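PDB 6HCP: BauA from Acinetobacter baumannii, which takes up iron as ferric preacinetobactin across the outer membrane, acting as a siderophore receptor of the TonB-dependent family. Local coordinates for residues T64-D69 / F135-V140; M116-L121 / L163-A168; S634-N639 / P647-L652. All coordinates share one frame; numbering follows the deposited sequence.

Interaction 1: residues T64-D69 / F135-V140. With EDO (1,2-ethanediol), chain H.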
loop_
_atom_site.group_PDB
_atom_site.type_symbol
_atom_site.label_atom_id
_atom_site.label_comp_id
_atom_site.label_asym_id
_atom_site.label_seq_id
_atom_site.Cartn_x
_atom_site.Cartn_y
_atom_site.Cartn_z
ATOM N N THR A 64 8.854 28.023 -23.093
ATOM C CA THR A 64 9.693 28.187 -21.924
ATOM C C THR A 64 8.865 27.969 -20.652
ATOM O O THR A 64 7.659 28.222 -20.627
ATOM C CB THR A 64 10.304 29.585 -21.844
ATOM O OG1 THR A 64 9.236 30.542 -21.896
ATOM C CG2 THR A 64 11.314 29.816 -22.948
ATOM N N ILE A 65 9.536 27.476 -19.611
ATOM C CA ILE A 65 8.922 27.397 -18.285
ATOM C C ILE A 65 10.018 27.558 -17.246
ATOM O O ILE A 65 11.166 27.154 -17.470
ATOM C CB ILE A 65 8.136 26.080 -18.104
ATOM C CG1 ILE A 65 7.408 26.078 -16.754
ATOM C CG2 ILE A 65 9.053 24.876 -18.238
ATOM C CD1 ILE A 65 6.022 25.541 -16.798
ATOM N N SER A 66 9.690 28.246 -16.149
ATOM C CA SER A 66 10.619 28.398 -15.045
ATOM C C SER A 66 9.952 27.973 -13.736
ATOM O O SER A 66 8.934 28.538 -13.360
ATOM C CB SER A 66 11.098 29.816 -14.960
ATOM O OG SER A 66 11.892 30.015 -13.806
ATOM N N TYR A 67 10.561 27.000 -13.065
ATOM C CA TYR A 67 10.074 26.488 -11.779
ATOM C C TYR A 67 10.795 27.218 -10.649
ATOM O O TYR A 67 12.009 27.409 -10.694
ATOM C CB TYR A 67 10.329 24.988 -11.671
ATOM C CG TYR A 67 9.707 24.183 -12.778
ATOM C CD1 TYR A 67 8.353 23.896 -12.772
ATOM C CD2 TYR A 67 10.466 23.731 -13.856
ATOM C CE1 TYR A 67 7.755 23.230 -13.834
ATOM C CE2 TYR A 67 9.876 23.064 -14.920
ATOM C CZ TYR A 67 8.536 22.715 -14.852
ATOM O OH TYR A 67 7.922 22.126 -15.928
ATOM N N THR A 68 10.053 27.503 -9.574
ATOM C CA THR A 68 10.628 28.181 -8.393
ATOM C C THR A 68 11.191 27.156 -7.409
ATOM O O THR A 68 10.812 25.979 -7.395
ATOM C CB THR A 68 9.593 29.085 -7.707
ATOM O OG1 THR A 68 8.588 28.240 -7.142
ATOM C CG2 THR A 68 8.952 30.072 -8.659
ATOM N N ASP A 69 12.013 27.665 -6.493
ATOM C CA ASP A 69 12.534 26.894 -5.403
ATOM C C ASP A 69 11.390 26.387 -4.504
ATOM O O ASP A 69 11.543 25.351 -3.890
ATOM C CB ASP A 69 13.607 27.653 -4.615
ATOM C CG ASP A 69 13.221 29.032 -4.084
ATOM O OD1 ASP A 69 12.257 29.640 -4.580
ATOM O OD2 ASP A 69 13.888 29.468 -3.158
ATOM N N PHE A 135 19.403 26.336 -5.963
ATOM C CA PHE A 135 18.806 27.111 -7.050
ATOM C C PHE A 135 17.503 27.783 -6.632
ATOM O O PHE A 135 16.605 27.150 -6.056
ATOM C CB PHE A 135 18.648 26.238 -8.298
ATOM C CG PHE A 135 19.942 25.593 -8.714
ATOM C CD1 PHE A 135 20.987 26.365 -9.203
ATOM C CD2 PHE A 135 20.136 24.224 -8.580
ATOM C CE1 PHE A 135 22.218 25.791 -9.485
ATOM C CE2 PHE A 135 21.357 23.649 -8.891
ATOM C CZ PHE A 135 22.403 24.434 -9.319
ATOM N N GLY A 136 17.355 29.031 -7.085
ATOM C CA GLY A 136 16.129 29.801 -6.963
ATOM C C GLY A 136 15.136 29.491 -8.072
ATOM O O GLY A 136 13.924 29.632 -7.893
ATOM N N ARG A 137 15.656 29.152 -9.261
ATOM C CA ARG A 137 14.819 28.844 -10.411
ATOM C C ARG A 137 15.471 27.702 -11.194
ATOM O O ARG A 137 16.681 27.575 -11.246
ATOM C CB ARG A 137 14.633 30.027 -11.363
ATOM C CG ARG A 137 14.109 31.299 -10.712
ATOM C CD ARG A 137 12.614 31.221 -10.445
ATOM N NE ARG A 137 12.120 32.476 -9.904
ATOM C CZ ARG A 137 11.901 32.738 -8.613
ATOM N NH1 ARG A 137 12.206 31.868 -7.658
ATOM N NH2 ARG A 137 11.371 33.907 -8.297
ATOM N N VAL A 138 14.622 26.873 -11.796
ATOM C CA VAL A 138 15.049 25.886 -12.770
ATOM C C VAL A 138 14.254 26.136 -14.044
ATOM O O VAL A 138 13.034 25.997 -14.031
ATOM C CB VAL A 138 14.823 24.453 -12.259
ATOM C CG1 VAL A 138 15.066 23.438 -13.375
ATOM C CG2 VAL A 138 15.690 24.147 -11.058
ATOM N N GLU A 139 14.941 26.627 -15.086
ATOM C CA GLU A 139 14.328 27.100 -16.282
ATOM C C GLU A 139 14.568 26.104 -17.425
ATOM O O GLU A 139 15.640 25.505 -17.545
ATOM C CB GLU A 139 14.914 28.460 -16.698
ATOM C CG GLU A 139 14.908 29.513 -15.613
ATOM C CD GLU A 139 15.497 30.842 -16.051
ATOM O OE1 GLU A 139 16.205 30.876 -17.112
ATOM O OE2 GLU A 139 15.199 31.852 -15.373
ATOM N N VAL A 140 13.561 25.951 -18.277
ATOM C CA VAL A 140 13.644 25.092 -19.446
ATOM C C VAL A 140 13.241 25.915 -20.665
ATOM O O VAL A 140 12.183 26.566 -20.685
ATOM C CB VAL A 140 12.756 23.836 -19.339
ATOM C CG1 VAL A 140 12.926 22.934 -20.562
ATOM C CG2 VAL A 140 13.024 23.053 -18.075
HETATM C C1 EDO H . 8.477 31.620 -18.081
HETATM O O1 EDO H . 8.205 32.458 -19.219
HETATM C C2 EDO H . 7.241 30.798 -17.711
HETATM O O2 EDO H . 7.553 29.920 -16.600
HETATM O O HOH W 1 12.960 32.378 -14.069
HETATM O O HOH W 2 11.568 32.502 -4.946
#
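The carbonyl oxygen of G136 is gripped twice where the chain turns a corner at this glycine. R137 NH1 curls back to donate to G136 O at 2.8 Å, standing 43° out of the carbonyl plane, and D69 N adds a weak bond to the same oxygen. D69 OD1 comes to the edge of the R137 guanidinium, making a salt bridge with NH1 that is loose because it is long (3.8 Å), and a water joins the same two atoms by accepting from NH1 and donating to OD1. The carboxylate and guanidinium planes are 46° apart; NH2 has its own salt bridge with D36. T68 CG2 lies over one guanidinium face, 3.8 Å above the plane and toward the rim. The R137 chain bends at its second torsion (chi2 -77°), bringing CD to 3.6 Å from S66 OG.

Here strand 64-68, outermost in the mixed plug sheet, pairs antiparallel with 135-142, while G136 and R137 together face V164 as a classic beta bulge. Backbone bonds link I65 with V140 and Y67 with V138, with Y67 N to V138 O at 2.8 Å. T68, the N-cap of helix 69-75, directs OG1 mainly to G41 O.

On the face carrying S66 and E139, a water accepts from S66 OG at 2.6 Å and donates to E139 OE2; E139 OE1 is held by N162. On the other face I65 CG2 lies alongside V140 CB at 4.0 Å, and I65 CG1 sits over the Y67 ring toward its rim. Beyond V140, Y67 and V138, helix 81-84 packs against this side.

Interaction 2: residues M116-L121 / L163-A168. With EDO (1,2-ethanediol), chain P.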
loop_
_atom_site.group_PDB
_atom_site.type_symbol
_atom_site.label_atom_id
_atom_site.label_comp_id
_atom_site.label_asym_id
_atom_site.label_seq_id
_atom_site.Cartn_x
_atom_site.Cartn_y
_atom_site.Cartn_z
ATOM N N MET A 116 23.707 21.615 -19.186
ATOM C CA MET A 116 22.940 22.600 -18.418
ATOM C C MET A 116 23.783 23.865 -18.234
ATOM O O MET A 116 25.004 23.775 -18.112
ATOM C CB MET A 116 22.571 22.057 -17.034
ATOM C CG MET A 116 21.769 20.774 -17.107
ATOM S SD MET A 116 21.166 20.388 -15.426
ATOM C CE MET A 116 22.695 20.063 -14.571
ATOM N N SER A 117 23.111 25.010 -18.133
ATOM C CA SER A 117 23.780 26.240 -17.807
ATOM C C SER A 117 23.480 26.647 -16.363
ATOM O O SER A 117 22.475 26.218 -15.780
ATOM C CB SER A 117 23.437 27.322 -18.788
ATOM O OG SER A 117 22.038 27.529 -18.902
ATOM N N MET A 118 24.409 27.422 -15.779
ATOM C CA MET A 118 24.238 28.030 -14.468
ATOM C C MET A 118 24.309 29.552 -14.616
ATOM O O MET A 118 25.294 30.055 -15.128
ATOM C CB MET A 118 25.294 27.570 -13.466
ATOM C CG MET A 118 25.052 28.158 -12.061
ATOM S SD MET A 118 26.312 27.665 -10.869
ATOM C CE MET A 118 26.056 25.902 -10.800
ATOM N N ASN A 119 23.184 30.233 -14.367
ATOM C CA ASN A 119 23.075 31.664 -14.591
ATOM C C ASN A 119 23.540 31.995 -16.019
ATOM O O ASN A 119 24.232 33.007 -16.249
ATOM C CB ASN A 119 23.900 32.429 -13.554
ATOM C CG ASN A 119 23.443 32.163 -12.131
ATOM O OD1 ASN A 119 22.242 32.141 -11.862
ATOM N ND2 ASN A 119 24.386 31.994 -11.222
ATOM N N GLY A 120 23.193 31.124 -16.970
ATOM C CA GLY A 120 23.422 31.371 -18.397
ATOM C C GLY A 120 24.762 30.844 -18.906
ATOM O O GLY A 120 25.009 30.905 -20.113
ATOM N N LEU A 121 25.633 30.366 -18.013
ATOM C CA LEU A 121 26.992 29.918 -18.358
ATOM C C LEU A 121 27.076 28.386 -18.373
ATOM O O LEU A 121 26.750 27.735 -17.376
ATOM C CB LEU A 121 27.981 30.492 -17.335
ATOM C CG LEU A 121 29.462 30.375 -17.693
ATOM C CD1 LEU A 121 29.798 31.195 -18.941
ATOM C CD2 LEU A 121 30.346 30.809 -16.532
ATOM N N LEU A 163 19.924 26.812 -14.672
ATOM C CA LEU A 163 19.772 26.793 -13.231
ATOM C C LEU A 163 20.218 28.147 -12.676
ATOM O O LEU A 163 21.352 28.603 -12.946
ATOM C CB LEU A 163 20.614 25.664 -12.636
ATOM C CG LEU A 163 20.411 24.288 -13.278
ATOM C CD1 LEU A 163 21.254 23.240 -12.578
ATOM C CD2 LEU A 163 18.950 23.875 -13.257
ATOM N N VAL A 164 19.277 28.827 -12.021
ATOM C CA VAL A 164 19.490 30.167 -11.490
ATOM C C VAL A 164 19.776 30.029 -9.994
ATOM O O VAL A 164 18.975 29.449 -9.256
ATOM C CB VAL A 164 18.264 31.054 -11.749
ATOM C CG1 VAL A 164 18.415 32.440 -11.129
ATOM C CG2 VAL A 164 17.940 31.151 -13.228
ATOM N N THR A 165 20.942 30.500 -9.559
ATOM C CA THR A 165 21.383 30.292 -8.185
ATOM C C THR A 165 20.646 31.254 -7.238
ATOM O O THR A 165 20.015 32.229 -7.673
ATOM C CB THR A 165 22.900 30.455 -8.046
ATOM O OG1 THR A 165 23.241 31.762 -8.509
ATOM C CG2 THR A 165 23.653 29.391 -8.812
ATOM N N LYS A 166 20.729 30.938 -5.947
ATOM C CA LYS A 166 20.100 31.740 -4.879
ATOM C C LYS A 166 21.056 32.858 -4.426
ATOM O O LYS A 166 22.230 32.596 -4.139
ATOM C CB LYS A 166 19.816 30.860 -3.659
ATOM C CG LYS A 166 18.703 29.838 -3.807
ATOM C CD LYS A 166 18.721 28.817 -2.666
ATOM C CE LYS A 166 17.458 27.981 -2.589
ATOM N NZ LYS A 166 17.521 27.006 -1.474
ATOM N N TYR A 167 20.502 34.059 -4.242
ATOM C CA TYR A 167 21.218 35.160 -3.593
ATOM C C TYR A 167 20.391 35.662 -2.391
ATOM O O TYR A 167 19.187 35.374 -2.270
ATOM C CB TYR A 167 21.487 36.267 -4.617
ATOM C CG TYR A 167 22.321 35.833 -5.802
ATOM C CD1 TYR A 167 23.678 35.570 -5.668
ATOM C CD2 TYR A 167 21.732 35.598 -7.035
ATOM C CE1 TYR A 167 24.443 35.146 -6.746
ATOM C CE2 TYR A 167 22.484 35.184 -8.123
ATOM C CZ TYR A 167 23.839 34.946 -7.980
ATOM O OH TYR A 167 24.565 34.511 -9.059
ATOM N N ALA A 168 21.039 36.438 -1.517
ATOM C CA ALA A 168 20.431 36.871 -0.257
ATOM C C ALA A 168 19.291 37.850 -0.519
ATOM O O ALA A 168 19.469 38.869 -1.179
ATOM C CB ALA A 168 21.471 37.481 0.645
HETATM C C1 EDO P . 25.360 34.587 -19.532
HETATM O O1 EDO P . 25.520 35.950 -19.936
HETATM C C2 EDO P . 26.609 34.107 -18.819
HETATM O O2 EDO P . 26.413 34.240 -17.409
#
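Both ends of the N119 amide are engaged by T165. N119 OD1 accepts from T165 N at 3.1 Å, while N119 ND2 donates to T165 OG1 at 3.0 Å along a nearly straight bond lying in the amide plane, so the two contacts together fix the rotation of the amide. CG, anti to the carbonyl carbon (chi1 -60°), carries the amide to T165. The Y167 hydroxyl meets the amide tip to tip, but at 3.3 Å from Y167 OH to N119 ND2 the angle is too poor for a hydrogen bond.

Beside these amide bonds, M118 pairs in parallel with L163: L163 N donates to S117 O at 2.8 Å, and N119 N donates to L163 O at the same length. M118 crosses T165 at about a right angle, with CG 3.7 Å from T165 CG2, and M116 CE meets L163 CD1 at 4.0 Å.

Further out, D243 on barrel strand 238-252 is hydrogen-bonded through OD1 to T165 OG1 and through OD2 to Y167 OH; R293 also reaches Y167 OH. N162 OD1 secures S117 OG and G120 N. M118 to L121 form a type I' turn, closed by reciprocal M118 and L121 backbone bonds, the tight reversal of a two-residue beta hairpin, which makes up the far margin of the plug sheet, 117-118 lying parallel to 159-165, and faces the barrel's inner wall.

Interaction 3: residues S634-N639 / P647-L652. With C8E ((hydroxyethyloxy)tri(ethyloxy)octane), chain B.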
loop_
_atom_site.group_PDB
_atom_site.type_symbol
_atom_site.label_atom_id
_atom_site.label_comp_id
_atom_site.label_asym_id
_atom_site.label_seq_id
_atom_site.Cartn_x
_atom_site.Cartn_y
_atom_site.Cartn_z
ATOM N N SER A 634 2.555 6.303 -23.726
ATOM C CA SER A 634 2.336 5.197 -24.636
ATOM C C SER A 634 3.641 4.412 -24.825
ATOM O O SER A 634 4.641 4.656 -24.161
ATOM C CB SER A 634 1.782 5.691 -25.940
ATOM O OG SER A 634 2.637 6.656 -26.519
ATOM N N LYS A 635 3.606 3.421 -25.717
ATOM C CA LYS A 635 4.695 2.465 -25.836
ATOM C C LYS A 635 5.968 3.144 -26.359
ATOM O O LYS A 635 5.903 4.194 -27.012
ATOM C CB LYS A 635 4.256 1.327 -26.753
ATOM C CG LYS A 635 4.047 1.683 -28.218
ATOM C CD LYS A 635 3.878 0.404 -29.033
ATOM C CE LYS A 635 3.774 0.626 -30.518
ATOM N NZ LYS A 635 3.861 -0.666 -31.236
ATOM N N GLN A 636 7.110 2.489 -26.135
ATOM C CA GLN A 636 8.392 2.941 -26.690
ATOM C C GLN A 636 9.076 1.756 -27.371
ATOM O O GLN A 636 9.104 0.640 -26.845
ATOM C CB GLN A 636 9.305 3.508 -25.601
ATOM C CG GLN A 636 8.587 4.387 -24.577
ATOM C CD GLN A 636 8.306 3.668 -23.280
ATOM O OE1 GLN A 636 9.224 3.217 -22.617
ATOM N NE2 GLN A 636 7.030 3.523 -22.947
ATOM N N TYR A 637 9.723 2.034 -28.503
ATOM C CA TYR A 637 10.534 1.059 -29.165
ATOM C C TYR A 637 11.885 0.953 -28.483
ATOM O O TYR A 637 12.501 1.960 -28.068
ATOM C CB TYR A 637 10.674 1.380 -30.656
ATOM C CG TYR A 637 9.414 1.100 -31.418
ATOM C CD1 TYR A 637 9.024 -0.207 -31.667
ATOM C CD2 TYR A 637 8.515 2.112 -31.708
ATOM C CE1 TYR A 637 7.821 -0.488 -32.288
ATOM C CE2 TYR A 637 7.300 1.843 -32.317
ATOM C CZ TYR A 637 6.983 0.542 -32.659
ATOM O OH TYR A 637 5.771 0.251 -33.214
ATOM N N ILE A 638 12.410 -0.272 -28.482
ATOM C CA ILE A 638 13.672 -0.574 -27.828
ATOM C C ILE A 638 14.803 -0.668 -28.864
ATOM O O ILE A 638 15.973 -0.442 -28.532
ATOM C CB ILE A 638 13.515 -1.844 -26.962
ATOM C CG1 ILE A 638 12.521 -1.570 -25.826
ATOM C CG2 ILE A 638 14.851 -2.347 -26.424
ATOM C CD1 ILE A 638 12.843 -0.334 -24.990
ATOM N N ASN A 639 14.454 -0.972 -30.119
ATOM C CA ASN A 639 15.470 -0.992 -31.200
ATOM C C ASN A 639 14.942 -0.256 -32.430
ATOM O O ASN A 639 13.760 -0.015 -32.569
ATOM C CB ASN A 639 15.921 -2.406 -31.572
ATOM C CG ASN A 639 14.811 -3.315 -32.075
ATOM O OD1 ASN A 639 13.710 -2.878 -32.404
ATOM N ND2 ASN A 639 15.092 -4.609 -32.103
ATOM N N PRO A 647 5.524 -1.525 -23.362
ATOM C CA PRO A 647 4.232 -0.858 -23.373
ATOM C C PRO A 647 4.299 0.506 -22.665
ATOM O O PRO A 647 5.218 0.773 -21.884
ATOM C CB PRO A 647 3.303 -1.826 -22.611
ATOM C CG PRO A 647 4.230 -2.684 -21.806
ATOM C CD PRO A 647 5.501 -2.805 -22.631
ATOM N N GLY A 648 3.251 1.292 -22.860
ATOM C CA GLY A 648 3.033 2.468 -22.030
ATOM C C GLY A 648 2.863 2.088 -20.566
ATOM O O GLY A 648 2.716 0.917 -20.218
ATOM N N ARG A 649 2.969 3.079 -19.688
ATOM C CA ARG A 649 2.583 2.901 -18.293
ATOM C C ARG A 649 2.022 4.221 -17.768
ATOM O O ARG A 649 2.251 5.303 -18.335
ATOM C CB ARG A 649 3.738 2.360 -17.445
ATOM C CG ARG A 649 4.666 3.403 -16.847
ATOM C CD ARG A 649 5.663 4.018 -17.818
ATOM N NE ARG A 649 6.388 3.023 -18.596
ATOM C CZ ARG A 649 7.384 3.299 -19.444
ATOM N NH1 ARG A 649 7.859 2.318 -20.205
ATOM N NH2 ARG A 649 7.912 4.528 -19.483
ATOM N N THR A 650 1.215 4.092 -16.723
ATOM C CA THR A 650 0.591 5.227 -16.053
ATOM C C THR A 650 0.999 5.168 -14.590
ATOM O O THR A 650 0.818 4.153 -13.946
ATOM C CB THR A 650 -0.933 5.220 -16.247
ATOM O OG1 THR A 650 -1.227 5.462 -17.617
ATOM C CG2 THR A 650 -1.628 6.295 -15.444
ATOM N N LEU A 651 1.626 6.238 -14.105
ATOM C CA LEU A 651 2.105 6.311 -12.736
ATOM C C LEU A 651 1.303 7.370 -11.971
ATOM O O LEU A 651 0.990 8.428 -12.508
ATOM C CB LEU A 651 3.603 6.644 -12.750
ATOM C CG LEU A 651 4.475 5.675 -13.563
ATOM C CD1 LEU A 651 5.933 6.109 -13.530
ATOM C CD2 LEU A 651 4.350 4.244 -13.054
ATOM N N LEU A 652 1.043 7.083 -10.687
ATOM C CA LEU A 652 0.352 7.983 -9.797
ATOM C C LEU A 652 1.304 8.394 -8.683
ATOM O O LEU A 652 2.023 7.560 -8.151
ATOM C CB LEU A 652 -0.864 7.293 -9.184
ATOM C CG LEU A 652 -1.933 6.808 -10.159
ATOM C CD1 LEU A 652 -3.085 6.171 -9.375
ATOM C CD2 LEU A 652 -2.440 7.929 -11.031
HETATM C C1 C8E B . -2.497 18.815 -28.221
HETATM C C2 C8E B . -3.227 17.531 -27.923
HETATM C C3 C8E B . -2.271 16.351 -27.772
HETATM C C4 C8E B . -3.057 15.093 -27.405
HETATM C C5 C8E B . -2.152 13.913 -27.067
HETATM C C6 C8E B . -2.872 12.883 -26.200
HETATM C C7 C8E B . -1.887 11.875 -25.617
HETATM C C8 C8E B . -2.439 11.122 -24.396
HETATM O O9 C8E B . -1.928 9.796 -24.325
HETATM C C10 C8E B . -1.518 9.306 -23.040
HETATM C C11 C8E B . -0.957 7.896 -23.127
HETATM O O12 C8E B . -1.905 6.870 -22.826
HETATM C C13 C8E B . -2.088 5.940 -23.936
HETATM C C14 C8E B . -1.568 4.512 -23.648
HETATM O O15 C8E B . -1.003 3.780 -24.781
HETATM C C16 C8E B . -0.206 2.613 -24.386
HETATM C C17 C8E B . 0.518 1.833 -25.528
HETATM O O18 C8E B . 1.021 0.589 -24.939
#
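The backbones of S634 and G648 come very close, with their CA atoms 3.8 Å apart and G648 CA making a CA-H...O contact to S634 O at 3.5 Å. Next to this approach the Q636 side chain folds back, bent at its second torsion (chi2 101°), and uses both ends of its amide. Q636 NE2 donates to S634 O at 2.9 Å, with the acceptor in the amide plane, while Q636 OE1 accepts from R649 NH1 at 2.9 Å on an in-plane lone pair. The amide stands nearly upright on the guanidinium, 80° between the planes, and NE2 lies over one face of R649; NE2 and NH1, both donors, do not bond to each other at 3.1 Å.

The two segments belong to one beta hairpin of the transmembrane barrel, built from strands 622-637 and 645-662. R649 NH2 continues to Y92 OH of the plug, so this arginine links the wall to the domain it encloses. S634 OG, in turn, is bound to N607 N.

Within segment 634-639, K635 NZ donates to Y637 OH at 2.9 Å. A detergent molecule, (hydroxyethyloxy)tri(ethyloxy)octane, runs past S634 and K635, its terminal O18 accepting from G648 N at 3.1 Å in a nearly straight bond.

Interactions 1 and 2 are buried neighbours in the same mixed sheet of the plug, their centres 10 Å apart, and strands 135-142 and 159-165 join them directly: R137 O lies 3.0 Å from V164 N, and the F135 ring packs on L163. Interaction 1 is a regular antiparallel pairing closed by charge and water at one end; interaction 2 has a short parallel pairing of two backbone bonds, extended by two bonds of a side-chain amide. Interaction 3 stands apart in the barrel wall, its nearest atoms about 16 Å from interaction 1 and about 21 Å from interaction 2. Partly exposed and detergent-lined, it relies on a single side-chain hydrogen bond between its segments.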